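Local coordinates for proline iminopeptidase-related protein (Thermus thermophilus, PDB 2YYS), which is of unknown function but belongs to peptidase family S33 of the alpha/beta hydrolase fold and may act as a peptidase, at residues 134-144 against 160-170. Sequence-based numbering, arbitrary orientation.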
ATOM      1  N   LEU A 134      -1.423  -7.329 -13.325  1.00 18.71           N
ATOM      2  CA  LEU A 134      -2.096  -6.031 -13.372  1.00 18.84           C
ATOM      3  C   LEU A 134      -2.089  -5.442 -14.772  1.00 19.01           C
ATOM      4  O   LEU A 134      -3.073  -4.834 -15.203  1.00 18.52           O
ATOM      5  CB  LEU A 134      -1.454  -5.055 -12.382  1.00 18.81           C
ATOM      6  CG  LEU A 134      -2.052  -3.650 -12.247  1.00 18.56           C
ATOM      7  CD1 LEU A 134      -3.564  -3.689 -12.019  1.00 18.63           C
ATOM      8  CD2 LEU A 134      -1.378  -2.886 -11.116  1.00 18.04           C
ATOM      9  N   ALA A 135      -0.981  -5.635 -15.489  1.00 19.36           N
ATOM     10  CA  ALA A 135      -0.854  -5.126 -16.855  1.00 19.35           C
ATOM     11  C   ALA A 135      -1.824  -5.853 -17.794  1.00 19.17           C
ATOM     12  O   ALA A 135      -2.434  -5.249 -18.658  1.00 19.89           O
ATOM     13  CB  ALA A 135       0.585  -5.266 -17.345  1.00 19.56           C
ATOM     14  N   ALA A 136      -1.952  -7.157 -17.619  1.00 19.11           N
ATOM     15  CA  ALA A 136      -2.953  -7.935 -18.331  1.00 19.29           C
ATOM     16  C   ALA A 136      -4.358  -7.391 -18.053  1.00 19.21           C
ATOM     17  O   ALA A 136      -5.154  -7.283 -18.968  1.00 18.89           O
ATOM     18  CB  ALA A 136      -2.863  -9.411 -17.946  1.00 18.85           C
ATOM     19  N   ARG A 137      -4.642  -7.018 -16.802  1.00 19.28           N
ATOM     20  CA  ARG A 137      -5.960  -6.484 -16.441  1.00 19.48           C
ATOM     21  C   ARG A 137      -6.249  -5.125 -17.068  1.00 20.03           C
ATOM     22  O   ARG A 137      -7.385  -4.850 -17.433  1.00 19.96           O
ATOM     23  CB  ARG A 137      -6.144  -6.382 -14.926  1.00 19.58           C
ATOM     24  CG  ARG A 137      -5.924  -7.675 -14.174  1.00 19.25           C
ATOM     25  CD  ARG A 137      -7.066  -8.657 -14.233  1.00 19.04           C
ATOM     26  NE  ARG A 137      -7.233  -9.316 -15.522  1.00 19.61           N
ATOM     27  CZ  ARG A 137      -6.403 -10.216 -16.045  1.00 20.40           C
ATOM     28  NH1 ARG A 137      -5.277 -10.551 -15.424  1.00 21.34           N
ATOM     29  NH2 ARG A 137      -6.701 -10.779 -17.214  1.00 19.83           N
ATOM     30  N   LEU A 138      -5.232  -4.273 -17.166  1.00 20.57           N
ATOM     31  CA  LEU A 138      -5.361  -2.980 -17.829  1.00 21.21           C
ATOM     32  C   LEU A 138      -5.660  -3.175 -19.324  1.00 21.54           C
ATOM     33  O   LEU A 138      -6.549  -2.533 -19.886  1.00 21.31           O
ATOM     34  CB  LEU A 138      -4.081  -2.158 -17.639  1.00 21.27           C
ATOM     35  CG  LEU A 138      -3.895  -1.633 -16.213  1.00 22.22           C
ATOM     36  CD1 LEU A 138      -2.480  -1.178 -15.985  1.00 23.44           C
ATOM     37  CD2 LEU A 138      -4.863  -0.485 -15.926  1.00 23.66           C
ATOM     38  N   ALA A 139      -4.924  -4.085 -19.948  1.00 21.94           N
ATOM     39  CA  ALA A 139      -5.095  -4.363 -21.366  1.00 22.47           C
ATOM     40  C   ALA A 139      -6.496  -4.925 -21.606  1.00 22.50           C
ATOM     41  O   ALA A 139      -7.173  -4.536 -22.544  1.00 22.13           O
ATOM     42  CB  ALA A 139      -4.037  -5.344 -21.842  1.00 22.39           C
ATOM     43  N   GLU A 140      -6.906  -5.838 -20.734  1.00 22.64           N
ATOM     44  CA  GLU A 140      -8.253  -6.412 -20.733  1.00 23.10           C
ATOM     45  C   GLU A 140      -9.328  -5.341 -20.564  1.00 23.51           C
ATOM     46  O   GLU A 140     -10.343  -5.374 -21.242  1.00 23.99           O
ATOM     47  CB  GLU A 140      -8.349  -7.444 -19.608  1.00 23.35           C
ATOM     48  CG  GLU A 140      -9.717  -8.036 -19.334  1.00 22.75           C
ATOM     49  CD  GLU A 140      -9.656  -9.037 -18.210  1.00 23.21           C
ATOM     50  OE1 GLU A 140      -9.777  -8.603 -17.037  1.00 22.21           O
ATOM     51  OE2 GLU A 140      -9.455 -10.245 -18.495  1.00 22.10           O
ATOM     52  N   ALA A 141      -9.093  -4.382 -19.677  1.00 23.88           N
ATOM     53  CA  ALA A 141     -10.044  -3.307 -19.439  1.00 24.55           C
ATOM     54  C   ALA A 141     -10.186  -2.399 -20.646  1.00 25.09           C
ATOM     55  O   ALA A 141     -11.218  -1.770 -20.818  1.00 25.15           O
ATOM     56  CB  ALA A 141      -9.642  -2.491 -18.213  1.00 24.49           C
ATOM     57  N   ALA A 142      -9.139  -2.330 -21.467  1.00 25.90           N
ATOM     58  CA  ALA A 142      -9.135  -1.518 -22.681  1.00 26.30           C
ATOM     59  C   ALA A 142      -9.668  -2.278 -23.911  1.00 26.59           C
ATOM     60  O   ALA A 142      -9.616  -1.758 -25.016  1.00 26.73           O
ATOM     61  CB  ALA A 142      -7.724  -1.018 -22.954  1.00 26.47           C
ATOM     62  N   GLY A 143     -10.145  -3.508 -23.720  1.00 26.67           N
ATOM     63  CA  GLY A 143     -10.710  -4.310 -24.798  1.00 27.03           C
ATOM     64  C   GLY A 143      -9.727  -5.168 -25.588  1.00 27.23           C
ATOM     65  O   GLY A 143     -10.057  -5.638 -26.671  1.00 27.34           O
ATOM     66  N   LEU A 144      -8.537  -5.396 -25.034  1.00 27.66           N
ATOM     67  CA  LEU A 144      -7.470  -6.128 -25.712  1.00 27.68           C
ATOM     68  C   LEU A 144      -7.252  -7.495 -25.100  1.00 27.72           C
ATOM     69  O   LEU A 144      -7.467  -7.695 -23.906  1.00 27.13           O
ATOM     70  CB  LEU A 144      -6.149  -5.362 -25.616  1.00 27.90           C
ATOM     71  CG  LEU A 144      -6.151  -3.940 -26.156  1.00 29.32           C
ATOM     72  CD1 LEU A 144      -4.865  -3.236 -25.779  1.00 30.03           C
ATOM     73  CD2 LEU A 144      -6.330  -3.975 -27.679  1.00 31.05           C
ATOM     74  N   ARG A 160      -4.964   3.166 -26.264  1.00 38.19           N
ATOM     75  CA  ARG A 160      -6.421   3.196 -26.407  1.00 38.08           C
ATOM     76  C   ARG A 160      -7.089   4.174 -25.445  1.00 37.04           C
ATOM     77  O   ARG A 160      -8.023   4.877 -25.821  1.00 36.60           O
ATOM     78  CB  ARG A 160      -6.999   1.786 -26.229  1.00 38.60           C
ATOM     79  CG  ARG A 160      -6.626   0.846 -27.371  1.00 41.53           C
ATOM     80  CD  ARG A 160      -7.456  -0.430 -27.452  1.00 45.55           C
ATOM     81  NE  ARG A 160      -8.432  -0.406 -28.545  1.00 49.94           N
ATOM     82  CZ  ARG A 160      -9.353  -1.348 -28.780  1.00 53.34           C
ATOM     83  NH1 ARG A 160      -9.450  -2.427 -28.009  1.00 53.68           N
ATOM     84  NH2 ARG A 160     -10.194  -1.203 -29.800  1.00 55.69           N
ATOM     85  N   GLU A 161      -6.608   4.216 -24.206  1.00 36.04           N
ATOM     86  CA  GLU A 161      -7.189   5.077 -23.180  1.00 35.25           C
ATOM     87  C   GLU A 161      -6.129   5.622 -22.243  1.00 34.15           C
ATOM     88  O   GLU A 161      -5.084   5.013 -22.066  1.00 33.65           O
ATOM     89  CB  GLU A 161      -8.219   4.301 -22.361  1.00 35.38           C
ATOM     90  CG  GLU A 161      -9.316   3.656 -23.191  1.00 36.27           C
ATOM     91  CD  GLU A 161     -10.483   3.201 -22.348  1.00 37.62           C
ATOM     92  OE1 GLU A 161     -11.028   4.042 -21.607  1.00 37.94           O
ATOM     93  OE2 GLU A 161     -10.848   2.007 -22.418  1.00 40.02           O
ATOM     94  N   GLU A 162      -6.413   6.774 -21.640  1.00 33.22           N
ATOM     95  CA  GLU A 162      -5.546   7.360 -20.619  1.00 32.86           C
ATOM     96  C   GLU A 162      -5.460   6.452 -19.378  1.00 31.38           C
ATOM     97  O   GLU A 162      -6.430   5.776 -19.039  1.00 30.60           O
ATOM     98  CB  GLU A 162      -6.067   8.751 -20.216  1.00 33.57           C
ATOM     99  CG  GLU A 162      -5.808   9.855 -21.245  1.00 36.52           C
ATOM    100  CD  GLU A 162      -4.322  10.132 -21.430  1.00 41.08           C
ATOM    101  OE1 GLU A 162      -3.638  10.443 -20.423  1.00 44.15           O
ATOM    102  OE2 GLU A 162      -3.834  10.026 -22.575  1.00 43.65           O
ATOM    103  N   PRO A 163      -4.310   6.433 -18.704  1.00 30.16           N
ATOM    104  CA  PRO A 163      -4.157   5.616 -17.489  1.00 29.54           C
ATOM    105  C   PRO A 163      -5.214   5.907 -16.427  1.00 28.59           C
ATOM    106  O   PRO A 163      -5.753   4.966 -15.861  1.00 28.17           O
ATOM    107  CB  PRO A 163      -2.743   5.955 -16.979  1.00 29.65           C
ATOM    108  CG  PRO A 163      -2.235   7.103 -17.808  1.00 30.11           C
ATOM    109  CD  PRO A 163      -3.073   7.157 -19.052  1.00 30.31           C
ATOM    110  N   LYS A 164      -5.527   7.175 -16.181  1.00 27.83           N
ATOM    111  CA  LYS A 164      -6.529   7.513 -15.164  1.00 27.44           C
ATOM    112  C   LYS A 164      -7.877   6.842 -15.451  1.00 26.61           C
ATOM    113  O   LYS A 164      -8.503   6.306 -14.544  1.00 26.11           O
ATOM    114  CB  LYS A 164      -6.717   9.024 -15.041  1.00 27.69           C
ATOM    115  CG  LYS A 164      -7.740   9.436 -13.973  1.00 28.80           C
ATOM    116  CD  LYS A 164      -7.907  10.958 -13.896  1.00 29.37           C
ATOM    117  CE  LYS A 164      -8.806  11.373 -12.718  1.00 29.34           C
ATOM    118  NZ  LYS A 164     -10.220  10.898 -12.841  1.00 26.73           N
ATOM    119  N   ALA A 165      -8.318   6.878 -16.709  1.00 25.58           N
ATOM    120  CA  ALA A 165      -9.577   6.247 -17.090  1.00 25.18           C
ATOM    121  C   ALA A 165      -9.568   4.730 -16.834  1.00 24.40           C
ATOM    122  O   ALA A 165     -10.556   4.170 -16.366  1.00 24.21           O
ATOM    123  CB  ALA A 165      -9.907   6.545 -18.564  1.00 25.42           C
ATOM    124  N   LEU A 166      -8.456   4.066 -17.136  1.00 23.91           N
ATOM    125  CA  LEU A 166      -8.373   2.625 -16.935  1.00 23.53           C
ATOM    126  C   LEU A 166      -8.294   2.280 -15.452  1.00 22.63           C
ATOM    127  O   LEU A 166      -9.013   1.412 -14.981  1.00 21.70           O
ATOM    128  CB  LEU A 166      -7.175   2.041 -17.672  1.00 23.61           C
ATOM    129  CG  LEU A 166      -7.237   2.065 -19.196  1.00 25.36           C
ATOM    130  CD1 LEU A 166      -5.906   1.590 -19.763  1.00 26.50           C
ATOM    131  CD2 LEU A 166      -8.363   1.217 -19.742  1.00 25.62           C
ATOM    132  N   PHE A 167      -7.414   2.947 -14.717  1.00 22.45           N
ATOM    133  CA  PHE A 167      -7.283   2.677 -13.284  1.00 22.45           C
ATOM    134  C   PHE A 167      -8.578   3.019 -12.540  1.00 22.25           C
ATOM    135  O   PHE A 167      -8.944   2.318 -11.612  1.00 21.43           O
ATOM    136  CB  PHE A 167      -6.074   3.409 -12.670  1.00 22.51           C
ATOM    137  CG  PHE A 167      -4.759   2.673 -12.836  1.00 23.15           C
ATOM    138  CD1 PHE A 167      -4.495   1.511 -12.116  1.00 24.36           C
ATOM    139  CD2 PHE A 167      -3.792   3.140 -13.712  1.00 23.75           C
ATOM    140  CE1 PHE A 167      -3.286   0.831 -12.273  1.00 23.35           C
ATOM    141  CE2 PHE A 167      -2.584   2.467 -13.870  1.00 24.69           C
ATOM    142  CZ  PHE A 167      -2.331   1.316 -13.152  1.00 24.45           C
ATOM    143  N   ASP A 168      -9.286   4.064 -12.972  1.00 22.29           N
ATOM    144  CA  ASP A 168     -10.539   4.471 -12.319  1.00 22.77           C
ATOM    145  C   ASP A 168     -11.587   3.347 -12.425  1.00 22.60           C
ATOM    146  O   ASP A 168     -12.317   3.062 -11.473  1.00 21.72           O
ATOM    147  CB  ASP A 168     -11.122   5.748 -12.955  1.00 22.88           C
ATOM    148  CG  ASP A 168     -10.492   7.054 -12.420  1.00 24.24           C
ATOM    149  OD1 ASP A 168      -9.634   7.030 -11.503  1.00 23.48           O
ATOM    150  OD2 ASP A 168     -10.825   8.175 -12.887  1.00 25.45           O
ATOM    151  N   ARG A 169     -11.636   2.709 -13.592  1.00 22.60           N
ATOM    152  CA  ARG A 169     -12.561   1.599 -13.833  1.00 23.19           C
ATOM    153  C   ARG A 169     -12.248   0.397 -12.935  1.00 21.63           C
ATOM    154  O   ARG A 169     -13.149  -0.204 -12.334  1.00 21.74           O
ATOM    155  CB  ARG A 169     -12.503   1.186 -15.303  1.00 23.84           C
ATOM    156  CG  ARG A 169     -13.804   0.694 -15.860  1.00 28.00           C
ATOM    157  CD  ARG A 169     -13.792   0.512 -17.388  1.00 31.59           C
ATOM    158  NE  ARG A 169     -13.594   1.803 -18.027  1.00 32.81           N
ATOM    159  CZ  ARG A 169     -12.840   2.038 -19.094  1.00 33.37           C
ATOM    160  NH1 ARG A 169     -12.181   1.072 -19.730  1.00 33.40           N
ATOM    161  NH2 ARG A 169     -12.760   3.278 -19.536  1.00 34.06           N
ATOM    162  N   LEU A 170     -10.970   0.052 -12.847  1.00 20.05           N
ATOM    163  CA  LEU A 170     -10.526  -1.038 -11.981  1.00 19.16           C
ATOM    164  C   LEU A 170     -10.757  -0.711 -10.504  1.00 18.13           C
ATOM    165  O   LEU A 170     -11.190  -1.559  -9.731  1.00 16.58           O
ATOM    166  CB  LEU A 170      -9.044  -1.345 -12.232  1.00 19.16           C
ATOM    167  CG  LEU A 170      -8.689  -1.783 -13.651  1.00 19.09           C
ATOM    168  CD1 LEU A 170      -7.219  -2.142 -13.721  1.00 20.05           C
ATOM    169  CD2 LEU A 170      -9.534  -2.966 -14.120  1.00 19.25           C
TER
HETATM  170  O   HOH W   1     -10.235   0.869 -24.857  1.00 35.82           O
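Leu-138 packs against Leu-166, Phe-167 and Leu-170 where helices 131-141 and 163-171 cross almost at right angles (102° between the short segments, axes 9.8 Å apart). Both belong to the helical region between strands 119-125 and 221-226 of the alpha/beta hydrolase fold, the place of the cap (lid) in S33 relatives. Apolar packing fills the centre of the crossing. With CG beside its backbone N (chi1 -72°) and chi2 at 164°, Leu-138 holds CD2 over the centre of the Phe-167 ring, a CH-pi contact 4.1 Å from the centroid; CD1 reaches the rim atom CZ. The same CD2 lies 3.6 Å from Leu-170 CD1, the two side chains crossing at about a right angle. Leu-134 CD2 comes to the ring edge instead, while Leu-166 CD2 and Leu-170 CD2 both touch the Ala-141 methyl. Leu-154 of helix 150-160 and Trp-206 also touch Leu-138.

Charged groups gather at the C-terminal end of helix 131-141, which finishes in a Schellman motif at Gly-143. Arg-160 lies across Leu-144, NH1 3.5 Å from Leu-144 CD2, with Gly-143 O at its guanidinium edge. Arg-169 grips Glu-161 end-on: NH2 meets the syn lone pair of OE1 at 2.8 Å, NH1 bonds OE2, and Ala-141 O lies at the guanidinium edge. With an alanine at Glu-161, Arg-169 would probably lose its carboxylate mate and a bridging water its second acceptor. That water donates to both Glu-161 OE2 (2.8 Å) and Ala-142 O (2.7 Å).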